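Local coordinates for protein RavA (Legionella pneumophila str. Paris, PDB 6WO6) that is an effector protein of Legionella pneumophila, probably with a part in invasion of host cells, at residues 134-139 with 204-209; 148-153 with 169-174; 195-200 with 238-243; 232-237 with 249-254. The protein carries 2 engineered substitutions. One frame throughout, in Å; residues are numbered along the deposited sequence.

In the fold
The four contacts lie in the middle of an elongated, all-helical chain without strands. The centres of contacts 1 and 2 lie about 12 Å apart, those of contacts 1 and 3 about 14 Å, and those of contacts 3 and 4 about 12 Å, whereas contacts 2 and 4 are about 28 Å apart. Contact 2 lies wholly within the stretch of chain that contact 1 spans. The segments of contacts 1 and 3 alternate along the sequence, as do those of contacts 3 and 4, which share helix 230-240. Contact 1 touches contacts 2 and 3, contact 2 touches 3, and contact 3 touches 4, which meets neither 1 nor 2; the segments are thus linked in space through the central part.

Contact 1 (134-139 with 204-209); sequences IALRLA and ASLFNV
L136 and L206 mark the closest approach of the two backbones, their CA atoms 7.4 Å apart. Segment 134-139 is one and a half turns from within a helix, held by bonds such as A139 N to A135 O. Segment 204-209 is a tighter 3-10 helical segment, in which F207 N bonds to A204 O and N208 N to S205 O. No hydrogen bond joins the two segments, so the contact rests on side-chain packing.

The CG atom of L136 stands anti to the backbone N (chi1 178°), which carries its two methyl branches across to the other segment. CD1 settles against the branch point of its partner, 3.7 Å from L206 CG. The two leucine side chains slide past one another in opposite directions, so they touch along their flanks. L136 also covers S205, its CD1 lying 3.8 Å from S205 CB. Serine suits this border of the contact: its CB joins the apolar packing while the side chain stays small. On the next turn of the helix, the methyl of A139 points at L206 and meets its methyls, A139 CB lying 4.1 Å from L206 CD1. A139 is small enough for the leucine to lie close to the helix backbone.

R137 faces away and bonds to the carbonyl oxygens of D96 and N99. A135 touches V167 of helix 162-181, and L138 packs on helix 102-107. Segment 204-209 lies between helices 197-202 and 214-224, where F207 touches I177 of helix 162-181 and stacks with F240 of helix 230-240.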
loop_
_atom_site.group_PDB
_atom_site.type_symbol
_atom_site.label_atom_id
_atom_site.label_comp_id
_atom_site.label_asym_id
_atom_site.label_seq_id
_atom_site.Cartn_x
_atom_site.Cartn_y
_atom_site.Cartn_z
ATOM N N ILE A 134 2.202 8.366 3.276
ATOM C CA ILE A 134 3.516 8.448 2.646
ATOM C C ILE A 134 4.110 7.056 2.467
ATOM O O ILE A 134 4.741 6.764 1.444
ATOM C CB ILE A 134 4.451 9.364 3.457
ATOM C CG1 ILE A 134 3.900 10.791 3.511
ATOM C CG2 ILE A 134 5.844 9.372 2.850
ATOM C CD1 ILE A 134 4.733 11.736 4.352
ATOM N N ALA A 135 3.919 6.175 3.453
ATOM C CA ALA A 135 4.418 4.811 3.316
ATOM C C ALA A 135 3.731 4.092 2.161
ATOM O O ALA A 135 4.381 3.373 1.392
ATOM C CB ALA A 135 4.227 4.048 4.627
ATOM N N LEU A 136 2.418 4.294 2.010
ATOM C CA LEU A 136 1.696 3.706 0.887
ATOM C C LEU A 136 2.225 4.235 -0.439
ATOM O O LEU A 136 2.445 3.469 -1.384
ATOM C CB LEU A 136 0.202 3.994 1.021
ATOM C CG LEU A 136 -0.685 3.482 -0.115
ATOM C CD1 LEU A 136 -1.029 2.014 0.082
ATOM C CD2 LEU A 136 -1.942 4.322 -0.246
ATOM N N ARG A 137 2.440 5.551 -0.526
ATOM C CA ARG A 137 2.939 6.134 -1.767
ATOM C C ARG A 137 4.320 5.590 -2.117
ATOM O O ARG A 137 4.594 5.254 -3.279
ATOM C CB ARG A 137 2.979 7.657 -1.649
ATOM C CG ARG A 137 3.248 8.368 -2.960
ATOM C CD ARG A 137 1.966 8.559 -3.753
ATOM N NE ARG A 137 2.229 8.937 -5.139
ATOM C CZ ARG A 137 2.612 10.151 -5.526
ATOM N NH1 ARG A 137 2.787 11.114 -4.629
ATOM N NH2 ARG A 137 2.828 10.399 -6.811
ATOM N N LEU A 138 5.203 5.491 -1.120
ATOM C CA LEU A 138 6.544 4.972 -1.368
ATOM C C LEU A 138 6.499 3.509 -1.787
ATOM O O LEU A 138 7.231 3.097 -2.693
ATOM C CB LEU A 138 7.420 5.153 -0.128
ATOM C CG LEU A 138 7.771 6.591 0.266
ATOM C CD1 LEU A 138 8.697 6.609 1.473
ATOM C CD2 LEU A 138 8.396 7.336 -0.907
ATOM N N ALA A 139 5.644 2.708 -1.145
ATOM C CA ALA A 139 5.493 1.320 -1.567
ATOM C C ALA A 139 4.949 1.228 -2.985
ATOM O O ALA A 139 5.297 0.301 -3.725
ATOM C CB ALA A 139 4.583 0.568 -0.597
ATOM N N ALA A 204 -4.355 -1.379 2.458
ATOM C CA ALA A 204 -5.194 -2.203 1.591
ATOM C C ALA A 204 -5.164 -1.753 0.135
ATOM O O ALA A 204 -5.397 -2.579 -0.758
ATOM C CB ALA A 204 -6.635 -2.205 2.101
ATOM N N SER A 205 -4.877 -0.472 -0.124
ATOM C CA SER A 205 -4.800 0.002 -1.503
ATOM C C SER A 205 -3.761 -0.768 -2.307
ATOM O O SER A 205 -3.889 -0.891 -3.530
ATOM C CB SER A 205 -4.481 1.494 -1.536
ATOM O OG SER A 205 -5.364 2.224 -0.706
ATOM N N LEU A 206 -2.734 -1.301 -1.638
ATOM C CA LEU A 206 -1.709 -2.080 -2.322
ATOM C C LEU A 206 -2.269 -3.330 -2.987
ATOM O O LEU A 206 -1.633 -3.869 -3.900
ATOM C CB LEU A 206 -0.602 -2.472 -1.343
ATOM C CG LEU A 206 0.289 -1.336 -0.851
ATOM C CD1 LEU A 206 1.409 -1.881 0.021
ATOM C CD2 LEU A 206 0.846 -0.568 -2.036
ATOM N N PHE A 207 -3.433 -3.812 -2.556
ATOM C CA PHE A 207 -4.017 -4.975 -3.209
ATOM C C PHE A 207 -4.720 -4.625 -4.515
ATOM O O PHE A 207 -5.105 -5.536 -5.256
ATOM C CB PHE A 207 -4.972 -5.687 -2.247
ATOM C CG PHE A 207 -4.272 -6.324 -1.080
ATOM C CD1 PHE A 207 -3.812 -7.628 -1.160
ATOM C CD2 PHE A 207 -4.044 -5.609 0.085
ATOM C CE1 PHE A 207 -3.149 -8.210 -0.092
ATOM C CE2 PHE A 207 -3.387 -6.188 1.158
ATOM C CZ PHE A 207 -2.938 -7.488 1.069
ATOM N N ASN A 208 -4.855 -3.332 -4.833
ATOM C CA ASN A 208 -5.424 -2.927 -6.114
ATOM C C ASN A 208 -4.642 -3.481 -7.299
ATOM O O ASN A 208 -5.149 -3.461 -8.426
ATOM C CB ASN A 208 -5.484 -1.400 -6.203
ATOM C CG ASN A 208 -6.523 -0.799 -5.274
ATOM O OD1 ASN A 208 -7.260 -1.517 -4.598
ATOM N ND2 ASN A 208 -6.581 0.529 -5.232
ATOM N N VAL A 209 -3.424 -3.976 -7.071
ATOM C CA VAL A 209 -2.636 -4.543 -8.157
ATOM C C VAL A 209 -3.223 -5.873 -8.625
ATOM O O VAL A 209 -3.030 -6.266 -9.781
ATOM C CB VAL A 209 -1.164 -4.685 -7.721
ATOM C CG1 VAL A 209 -1.031 -5.670 -6.568
ATOM C CG2 VAL A 209 -0.287 -5.101 -8.891
#

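Contact 2 (148-153 with 169-174); sequences SRVSQN and HAFAVR
The ring of F171 is the flat group of this contact, and it presents its edge to V150 and S151. Near the ring plane lie V150 CG1 and the backbone S151 N, the latter 4.1 Å from F171 CE2; neither comes over a face. With chi1 at -84°, CG of F171 stands anti to its carbonyl carbon, and the ring reaches out from its helix to the other one.

V150 meets the far end of the ring, its CG1 4.0 Å from F171 CZ, the two side chains crossing at about a right angle. The branched valine offers a compact methyl to this edge of the ring. S151 CB packs 4.1 Å from F171 CE2, so a small residue lets the ring come close to the helix backbone. A flat aromatic at F171 bridges the 8.4 Å between S151 CA and F171 CA with its edge. No hydrogen bond crosses between the segments.

Around this junction of helices 147-157 and 162-181, V150 also rests on H103 and L107 of helix 102-107. F171 and A170 both pack on A139 of helix 131-141, while V173 touches S199 of helix 197-202.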
loop_
_atom_site.group_PDB
_atom_site.type_symbol
_atom_site.label_atom_id
_atom_site.label_comp_id
_atom_site.label_asym_id
_atom_site.label_seq_id
_atom_site.Cartn_x
_atom_site.Cartn_y
_atom_site.Cartn_z
ATOM N N SER A 148 15.066 -1.643 -0.400
ATOM C CA SER A 148 15.786 -1.682 0.865
ATOM C C SER A 148 16.714 -0.489 1.052
ATOM O O SER A 148 17.107 -0.203 2.189
ATOM C CB SER A 148 16.586 -2.981 0.980
ATOM O OG SER A 148 17.507 -3.109 -0.087
ATOM N N ARG A 149 17.071 0.216 -0.023
ATOM C CA ARG A 149 17.920 1.391 0.144
ATOM C C ARG A 149 17.106 2.578 0.646
ATOM O O ARG A 149 17.482 3.221 1.635
ATOM C CB ARG A 149 18.628 1.726 -1.171
ATOM C CG ARG A 149 19.518 2.959 -1.097
ATOM C CD ARG A 149 20.871 2.732 -1.753
ATOM N NE ARG A 149 21.875 2.283 -0.790
ATOM C CZ ARG A 149 22.549 3.096 0.018
ATOM N NH1 ARG A 149 23.445 2.603 0.863
ATOM N NH2 ARG A 149 22.326 4.404 -0.014
ATOM N N VAL A 150 15.985 2.872 -0.029
ATOM C CA VAL A 150 15.022 3.863 0.456
ATOM C C VAL A 150 14.811 3.683 1.949
ATOM O O VAL A 150 15.103 4.578 2.751
ATOM C CB VAL A 150 13.688 3.751 -0.308
ATOM C CG1 VAL A 150 12.620 4.627 0.332
ATOM C CG2 VAL A 150 13.862 4.122 -1.768
ATOM N N SER A 151 14.335 2.494 2.333
ATOM C CA SER A 151 14.085 2.181 3.737
ATOM C C SER A 151 15.275 2.558 4.611
ATOM O O SER A 151 15.117 3.244 5.629
ATOM C CB SER A 151 13.753 0.693 3.887
ATOM O OG SER A 151 13.193 0.417 5.160
ATOM N N GLN A 152 16.485 2.153 4.205
ATOM C CA GLN A 152 17.659 2.434 5.028
ATOM C C GLN A 152 17.805 3.928 5.282
ATOM O O GLN A 152 18.012 4.351 6.427
ATOM C CB GLN A 152 18.925 1.882 4.372
ATOM C CG GLN A 152 20.169 2.077 5.229
ATOM C CD GLN A 152 21.459 1.828 4.472
ATOM O OE1 GLN A 152 22.304 2.719 4.354
ATOM N NE2 GLN A 152 21.625 0.611 3.965
ATOM N N ASN A 153 17.667 4.745 4.232
ATOM C CA ASN A 153 17.737 6.192 4.410
ATOM C C ASN A 153 16.737 6.653 5.462
ATOM O O ASN A 153 17.087 7.407 6.379
ATOM C CB ASN A 153 17.494 6.899 3.074
ATOM C CG ASN A 153 18.729 6.919 2.187
ATOM O OD1 ASN A 153 19.684 6.177 2.415
ATOM N ND2 ASN A 153 18.713 7.774 1.169
ATOM N N HIS A 169 6.532 -1.660 6.988
ATOM C CA HIS A 169 5.337 -2.491 6.870
ATOM C C HIS A 169 4.781 -2.474 5.448
ATOM O O HIS A 169 4.444 -3.526 4.882
ATOM C CB HIS A 169 4.281 -2.018 7.867
ATOM C CG HIS A 169 4.649 -2.260 9.297
ATOM N ND1 HIS A 169 4.006 -1.636 10.344
ATOM C CD2 HIS A 169 5.586 -3.063 9.854
ATOM C CE1 HIS A 169 4.535 -2.041 11.486
ATOM N NE2 HIS A 169 5.494 -2.908 11.217
ATOM N N ALA A 170 4.664 -1.281 4.857
ATOM C CA ALA A 170 4.126 -1.176 3.504
ATOM C C ALA A 170 5.032 -1.867 2.493
ATOM O O ALA A 170 4.545 -2.537 1.571
ATOM C CB ALA A 170 3.921 0.292 3.127
ATOM N N PHE A 171 6.352 -1.718 2.648
ATOM C CA PHE A 171 7.279 -2.423 1.767
ATOM C C PHE A 171 7.111 -3.932 1.883
ATOM O O PHE A 171 7.134 -4.646 0.872
ATOM C CB PHE A 171 8.719 -2.019 2.085
ATOM C CG PHE A 171 9.156 -0.749 1.417
ATOM C CD1 PHE A 171 8.518 -0.298 0.274
ATOM C CD2 PHE A 171 10.210 -0.009 1.928
ATOM C CE1 PHE A 171 8.922 0.872 -0.348
ATOM C CE2 PHE A 171 10.619 1.162 1.312
ATOM C CZ PHE A 171 9.973 1.603 0.173
ATOM N N ALA A 172 6.941 -4.439 3.110
ATOM C CA ALA A 172 6.745 -5.875 3.293
ATOM C C ALA A 172 5.470 -6.351 2.608
ATOM O O ALA A 172 5.462 -7.400 1.947
ATOM C CB ALA A 172 6.706 -6.214 4.784
ATOM N N VAL A 173 4.379 -5.599 2.762
ATOM C CA VAL A 173 3.117 -6.003 2.145
ATOM C C VAL A 173 3.243 -6.014 0.624
ATOM O O VAL A 173 2.772 -6.945 -0.044
ATOM C CB VAL A 173 1.970 -5.095 2.622
ATOM C CG1 VAL A 173 0.738 -5.291 1.751
ATOM C CG2 VAL A 173 1.639 -5.397 4.071
ATOM N N ARG A 174 3.894 -4.997 0.054
ATOM C CA ARG A 174 4.089 -4.968 -1.395
ATOM C C ARG A 174 4.932 -6.152 -1.862
ATOM O O ARG A 174 4.600 -6.820 -2.852
ATOM C CB ARG A 174 4.737 -3.648 -1.811
ATOM C CG ARG A 174 5.030 -3.539 -3.299
ATOM C CD ARG A 174 3.820 -3.048 -4.076
ATOM N NE ARG A 174 3.964 -3.279 -5.510
ATOM C CZ ARG A 174 4.625 -2.478 -6.342
ATOM N NH1 ARG A 174 4.698 -2.776 -7.632
ATOM N NH2 ARG A 174 5.214 -1.381 -5.887
#

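Contact 3 (195-200 with 238-243); sequences FKIDSC and KGFCAE
C200 and F240 make a Cys sulfur-aromatic contact where the beginning of helix 197-202 meets the last turn of helix 230-240. The sulfur stands above the ring face at a distance, C200 SG lying 4.7 Å from the centroid of the F240 ring and 21° off its normal. Closer still is the carbon that carries it, with C200 CB 3.8 Å from F240 CG. A cysteine serves well here, being slim enough to let the backbones approach, with C200 CA and F240 CA 6.1 Å apart, while its polarisable sulfur tolerates the aromatic face.

I197 comes to the same ring from another direction. Its CG1 is anti to the backbone N (chi1 179°), and the terminal methyl arrives at the ring edge, near its plane, with I197 CD1 4.0 Å from F240 CD2. That methyl also lies over the backbone of the opposite helix, I197 CD1 being 4.2 Å from G239 C, where the lack of a side chain allows the approach.

K196 occupies the N-cap position of helix 197-202, and its O accepts the first-turn bond from C200 N. At the other end of the contact C241 is the first residue to leave helical backbone angles, so F240 sits at the very close of its helix. Beyond the two segments, F195 makes a cation-pi contact with K236. The sulfur-aromatic contact thus joins the N-terminal turn of helix 197-202 to the C-terminal end of helix 230-240 in this all-helical protein, with the F240 ring also stacked on F207.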
loop_
_atom_site.group_PDB
_atom_site.type_symbol
_atom_site.label_atom_id
_atom_site.label_comp_id
_atom_site.label_asym_id
_atom_site.label_seq_id
_atom_site.Cartn_x
_atom_site.Cartn_y
_atom_site.Cartn_z
ATOM N N PHE A 195 3.049 -12.798 8.413
ATOM C CA PHE A 195 1.740 -12.277 8.041
ATOM C C PHE A 195 1.189 -11.386 9.146
ATOM O O PHE A 195 1.099 -11.795 10.309
ATOM C CB PHE A 195 0.758 -13.410 7.749
ATOM C CG PHE A 195 -0.604 -12.924 7.348
ATOM C CD1 PHE A 195 -0.886 -12.628 6.025
ATOM C CD2 PHE A 195 -1.595 -12.734 8.297
ATOM C CE1 PHE A 195 -2.133 -12.164 5.656
ATOM C CE2 PHE A 195 -2.842 -12.267 7.934
ATOM C CZ PHE A 195 -3.114 -11.985 6.613
ATOM N N LYS A 196 0.799 -10.170 8.775
ATOM C CA LYS A 196 0.284 -9.180 9.715
ATOM C C LYS A 196 -1.001 -8.601 9.144
ATOM O O LYS A 196 -0.964 -7.824 8.183
ATOM C CB LYS A 196 1.323 -8.090 9.977
ATOM C CG LYS A 196 2.563 -8.621 10.682
ATOM C CD LYS A 196 3.750 -7.687 10.561
ATOM C CE LYS A 196 4.992 -8.335 11.153
ATOM N NZ LYS A 196 6.238 -7.610 10.785
ATOM N N ILE A 197 -2.135 -8.981 9.737
ATOM C CA ILE A 197 -3.434 -8.561 9.219
ATOM C C ILE A 197 -3.572 -7.044 9.281
ATOM O O ILE A 197 -4.169 -6.424 8.392
ATOM C CB ILE A 197 -4.565 -9.270 9.989
ATOM C CG1 ILE A 197 -5.934 -8.824 9.475
ATOM C CG2 ILE A 197 -4.440 -9.028 11.487
ATOM C CD1 ILE A 197 -6.196 -9.221 8.043
ATOM N N ASP A 198 -3.013 -6.420 10.322
ATOM C CA ASP A 198 -3.135 -4.973 10.452
ATOM C C ASP A 198 -2.306 -4.243 9.402
ATOM O O ASP A 198 -2.700 -3.163 8.953
ATOM C CB ASP A 198 -2.747 -4.523 11.865
ATOM C CG ASP A 198 -1.325 -4.894 12.235
ATOM O OD1 ASP A 198 -0.912 -6.041 11.963
ATOM O OD2 ASP A 198 -0.619 -4.033 12.807
ATOM N N SER A 199 -1.175 -4.817 8.983
ATOM C CA SER A 199 -0.429 -4.226 7.875
ATOM C C SER A 199 -1.207 -4.342 6.570
ATOM O O SER A 199 -1.196 -3.413 5.753
ATOM C CB SER A 199 0.943 -4.887 7.736
ATOM O OG SER A 199 1.834 -4.440 8.740
ATOM N N CYS A 200 -1.887 -5.475 6.357
ATOM C CA CYS A 200 -2.716 -5.630 5.165
ATOM C C CYS A 200 -3.864 -4.628 5.159
ATOM O O CYS A 200 -4.176 -4.037 4.119
ATOM C CB CYS A 200 -3.259 -7.057 5.073
ATOM S SG CYS A 200 -2.012 -8.346 4.792
ATOM N N LYS A 238 -11.485 -12.009 4.008
ATOM C CA LYS A 238 -12.607 -11.236 4.534
ATOM C C LYS A 238 -12.159 -10.218 5.573
ATOM O O LYS A 238 -12.894 -9.266 5.855
ATOM C CB LYS A 238 -13.669 -12.169 5.122
ATOM C CG LYS A 238 -14.729 -12.599 4.115
ATOM C CD LYS A 238 -14.776 -14.109 3.958
ATOM C CE LYS A 238 -15.886 -14.734 4.793
ATOM N NZ LYS A 238 -17.243 -14.399 4.271
ATOM N N GLY A 239 -10.973 -10.393 6.139
ATOM C CA GLY A 239 -10.440 -9.441 7.086
ATOM C C GLY A 239 -9.912 -8.173 6.447
ATOM O O GLY A 239 -10.172 -7.076 6.951
ATOM N N PHE A 240 -9.156 -8.288 5.352
ATOM C CA PHE A 240 -8.627 -7.090 4.701
ATOM C C PHE A 240 -9.274 -6.791 3.348
ATOM O O PHE A 240 -8.815 -5.884 2.646
ATOM C CB PHE A 240 -7.098 -7.169 4.562
ATOM C CG PHE A 240 -6.609 -8.220 3.602
ATOM C CD1 PHE A 240 -6.507 -7.951 2.246
ATOM C CD2 PHE A 240 -6.212 -9.464 4.062
ATOM C CE1 PHE A 240 -6.051 -8.912 1.364
ATOM C CE2 PHE A 240 -5.750 -10.429 3.184
ATOM C CZ PHE A 240 -5.666 -10.150 1.833
ATOM N N CYS A 241 -10.327 -7.512 2.968
ATOM C CA CYS A 241 -11.068 -7.207 1.751
ATOM C C CYS A 241 -12.550 -7.075 2.072
ATOM O O CYS A 241 -13.029 -7.543 3.108
ATOM C CB CYS A 241 -10.882 -8.281 0.668
ATOM S SG CYS A 241 -9.278 -8.278 -0.142
ATOM N N ALA A 242 -13.273 -6.428 1.162
ATOM C CA ALA A 242 -14.724 -6.371 1.270
ATOM C C ALA A 242 -15.320 -7.759 1.070
ATOM O O ALA A 242 -14.810 -8.566 0.287
ATOM C CB ALA A 242 -15.297 -5.398 0.241
ATOM N N GLU A 243 -16.404 -8.039 1.794
ATOM C CA GLU A 243 -17.061 -9.336 1.671
ATOM C C GLU A 243 -17.637 -9.552 0.278
ATOM O O GLU A 243 -17.800 -10.703 -0.145
ATOM C CB GLU A 243 -18.154 -9.463 2.735
ATOM C CG GLU A 243 -18.778 -10.845 2.842
ATOM C CD GLU A 243 -19.687 -10.975 4.048
ATOM O OE1 GLU A 243 -19.825 -12.100 4.574
ATOM O OE2 GLU A 243 -20.257 -9.948 4.474
#

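Contact 4 (232-237 with 249-254); sequences DVVMKI and IKVQSA
V234 and Q252 lie where the two helical segments come nearest, their CA atoms 7.2 Å apart, and the segment axes run nearly antiparallel at 164° with a closest approach of 10.5 Å. No hydrogen bond links them, and the contact is made by aliphatic branches and the side chain of Q252.

I237 and V251 reach toward each other tip to tip. The terminal methyl CD1 of I237 meets both branches of the valine, I237 CD1 being 4.0 Å from V251 CG2 and also 4.0 Å from V251 CG1. CG1 of I237 is anti to the carbonyl carbon (chi1 -64°) and its chain continues extended, which brings that methyl across. Isoleucine thus supplies reach and valine a short, broad surface. V234 adds a looser touch to V251. On its other branch V234 receives Q252, whose extended chain crosses it at about a right angle and sets Q252 OE1 3.9 Å from V234 CG1. The glutamine suits this margin, its CG and amide group packing against V234 CG1 while the polar end sits at the border of the contact.

Away from the interface, K236 NZ donates to D232 OD2 at 2.8 Å, on the syn side of the carboxylate, in a salt bridge spanning one turn. K236 also bonds to F190 O, and K250 pairs with E286. V251 packs further on A218 and L221 of helix 214-224. Helices 230-240 and 246-265, consecutive in the chain and antiparallel, form an alpha-helical hairpin with aliphatic residues at this part of its interface.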
loop_
_atom_site.group_PDB
_atom_site.type_symbol
_atom_site.label_atom_id
_atom_site.label_comp_id
_atom_site.label_asym_id
_atom_site.label_seq_id
_atom_site.Cartn_x
_atom_site.Cartn_y
_atom_site.Cartn_z
ATOM N N ASP A 232 -8.654 -20.428 7.148
ATOM C CA ASP A 232 -7.781 -19.335 7.562
ATOM C C ASP A 232 -7.582 -18.331 6.431
ATOM O O ASP A 232 -7.667 -17.113 6.638
ATOM C CB ASP A 232 -6.443 -19.908 8.031
ATOM C CG ASP A 232 -5.440 -18.838 8.387
ATOM O OD1 ASP A 232 -5.623 -18.181 9.434
ATOM O OD2 ASP A 232 -4.467 -18.658 7.621
ATOM N N VAL A 233 -7.312 -18.833 5.222
ATOM C CA VAL A 233 -7.167 -17.961 4.056
ATOM C C VAL A 233 -8.435 -17.141 3.841
ATOM O O VAL A 233 -8.382 -15.928 3.595
ATOM C CB VAL A 233 -6.819 -18.792 2.809
ATOM C CG1 VAL A 233 -6.883 -17.932 1.562
ATOM C CG2 VAL A 233 -5.445 -19.419 2.956
ATOM N N VAL A 234 -9.596 -17.795 3.932
ATOM C CA VAL A 234 -10.852 -17.095 3.676
ATOM C C VAL A 234 -11.104 -16.027 4.738
ATOM O O VAL A 234 -11.529 -14.907 4.422
ATOM C CB VAL A 234 -12.014 -18.101 3.588
ATOM C CG1 VAL A 234 -13.339 -17.381 3.431
ATOM C CG2 VAL A 234 -11.793 -19.048 2.422
ATOM N N MET A 235 -10.846 -16.353 6.009
ATOM C CA MET A 235 -11.056 -15.378 7.075
ATOM C C MET A 235 -10.130 -14.184 6.913
ATOM O O MET A 235 -10.544 -13.041 7.124
ATOM C CB MET A 235 -10.856 -16.027 8.446
ATOM C CG MET A 235 -11.864 -17.110 8.780
ATOM S SD MET A 235 -13.575 -16.542 8.691
ATOM C CE MET A 235 -13.829 -15.962 10.364
ATOM N N LYS A 236 -8.879 -14.421 6.514
ATOM C CA LYS A 236 -7.957 -13.304 6.316
ATOM C C LYS A 236 -8.391 -12.420 5.150
ATOM O O LYS A 236 -8.350 -11.183 5.251
ATOM C CB LYS A 236 -6.538 -13.832 6.113
ATOM C CG LYS A 236 -5.891 -14.266 7.421
ATOM C CD LYS A 236 -4.642 -15.101 7.217
ATOM C CE LYS A 236 -4.066 -15.524 8.558
ATOM N NZ LYS A 236 -2.911 -16.447 8.405
ATOM N N ILE A 237 -8.822 -13.030 4.042
ATOM C CA ILE A 237 -9.313 -12.240 2.912
ATOM C C ILE A 237 -10.506 -11.392 3.339
ATOM O O ILE A 237 -10.549 -10.182 3.090
ATOM C CB ILE A 237 -9.662 -13.150 1.723
ATOM C CG1 ILE A 237 -8.402 -13.844 1.200
ATOM C CG2 ILE A 237 -10.323 -12.344 0.617
ATOM C CD1 ILE A 237 -8.686 -14.971 0.236
ATOM N N ILE A 249 -15.298 -13.651 -3.260
ATOM C CA ILE A 249 -16.268 -14.440 -4.013
ATOM C C ILE A 249 -15.561 -15.534 -4.801
ATOM O O ILE A 249 -15.935 -16.714 -4.738
ATOM C CB ILE A 249 -17.095 -13.530 -4.943
ATOM C CG1 ILE A 249 -17.826 -12.446 -4.147
ATOM C CG2 ILE A 249 -18.094 -14.346 -5.740
ATOM C CD1 ILE A 249 -18.577 -11.457 -5.020
ATOM N N LYS A 250 -14.513 -15.159 -5.543
ATOM C CA LYS A 250 -13.858 -16.120 -6.424
ATOM C C LYS A 250 -13.133 -17.202 -5.633
ATOM O O LYS A 250 -13.182 -18.378 -6.007
ATOM C CB LYS A 250 -12.896 -15.401 -7.369
ATOM C CG LYS A 250 -13.546 -14.293 -8.182
ATOM C CD LYS A 250 -13.570 -14.582 -9.663
ATOM C CE LYS A 250 -14.210 -13.425 -10.411
ATOM N NZ LYS A 250 -14.375 -13.702 -11.863
ATOM N N VAL A 251 -12.462 -16.834 -4.536
ATOM C CA VAL A 251 -11.740 -17.827 -3.744
ATOM C C VAL A 251 -12.709 -18.832 -3.133
ATOM O O VAL A 251 -12.471 -20.050 -3.164
ATOM C CB VAL A 251 -10.885 -17.127 -2.669
ATOM C CG1 VAL A 251 -10.416 -18.120 -1.624
ATOM C CG2 VAL A 251 -9.692 -16.445 -3.312
ATOM N N GLN A 252 -13.826 -18.345 -2.582
ATOM C CA GLN A 252 -14.791 -19.263 -1.987
ATOM C C GLN A 252 -15.423 -20.163 -3.045
ATOM O O GLN A 252 -15.609 -21.366 -2.814
ATOM C CB GLN A 252 -15.851 -18.476 -1.214
ATOM C CG GLN A 252 -15.271 -17.701 -0.025
ATOM C CD GLN A 252 -16.333 -17.160 0.916
ATOM O OE1 GLN A 252 -16.804 -17.865 1.811
ATOM N NE2 GLN A 252 -16.711 -15.900 0.721
ATOM N N SER A 253 -15.722 -19.616 -4.228
ATOM C CA SER A 253 -16.321 -20.449 -5.264
ATOM C C SER A 253 -15.325 -21.464 -5.819
ATOM O O SER A 253 -15.720 -22.574 -6.191
ATOM C CB SER A 253 -16.885 -19.580 -6.388
ATOM O OG SER A 253 -15.952 -19.450 -7.445
ATOM N N ALA A 254 -14.035 -21.120 -5.868
ATOM C CA ALA A 254 -13.039 -22.080 -6.334
ATOM C C ALA A 254 -12.860 -23.213 -5.332
ATOM O O ALA A 254 -12.745 -24.383 -5.719
ATOM C CB ALA A 254 -11.708 -21.379 -6.598
#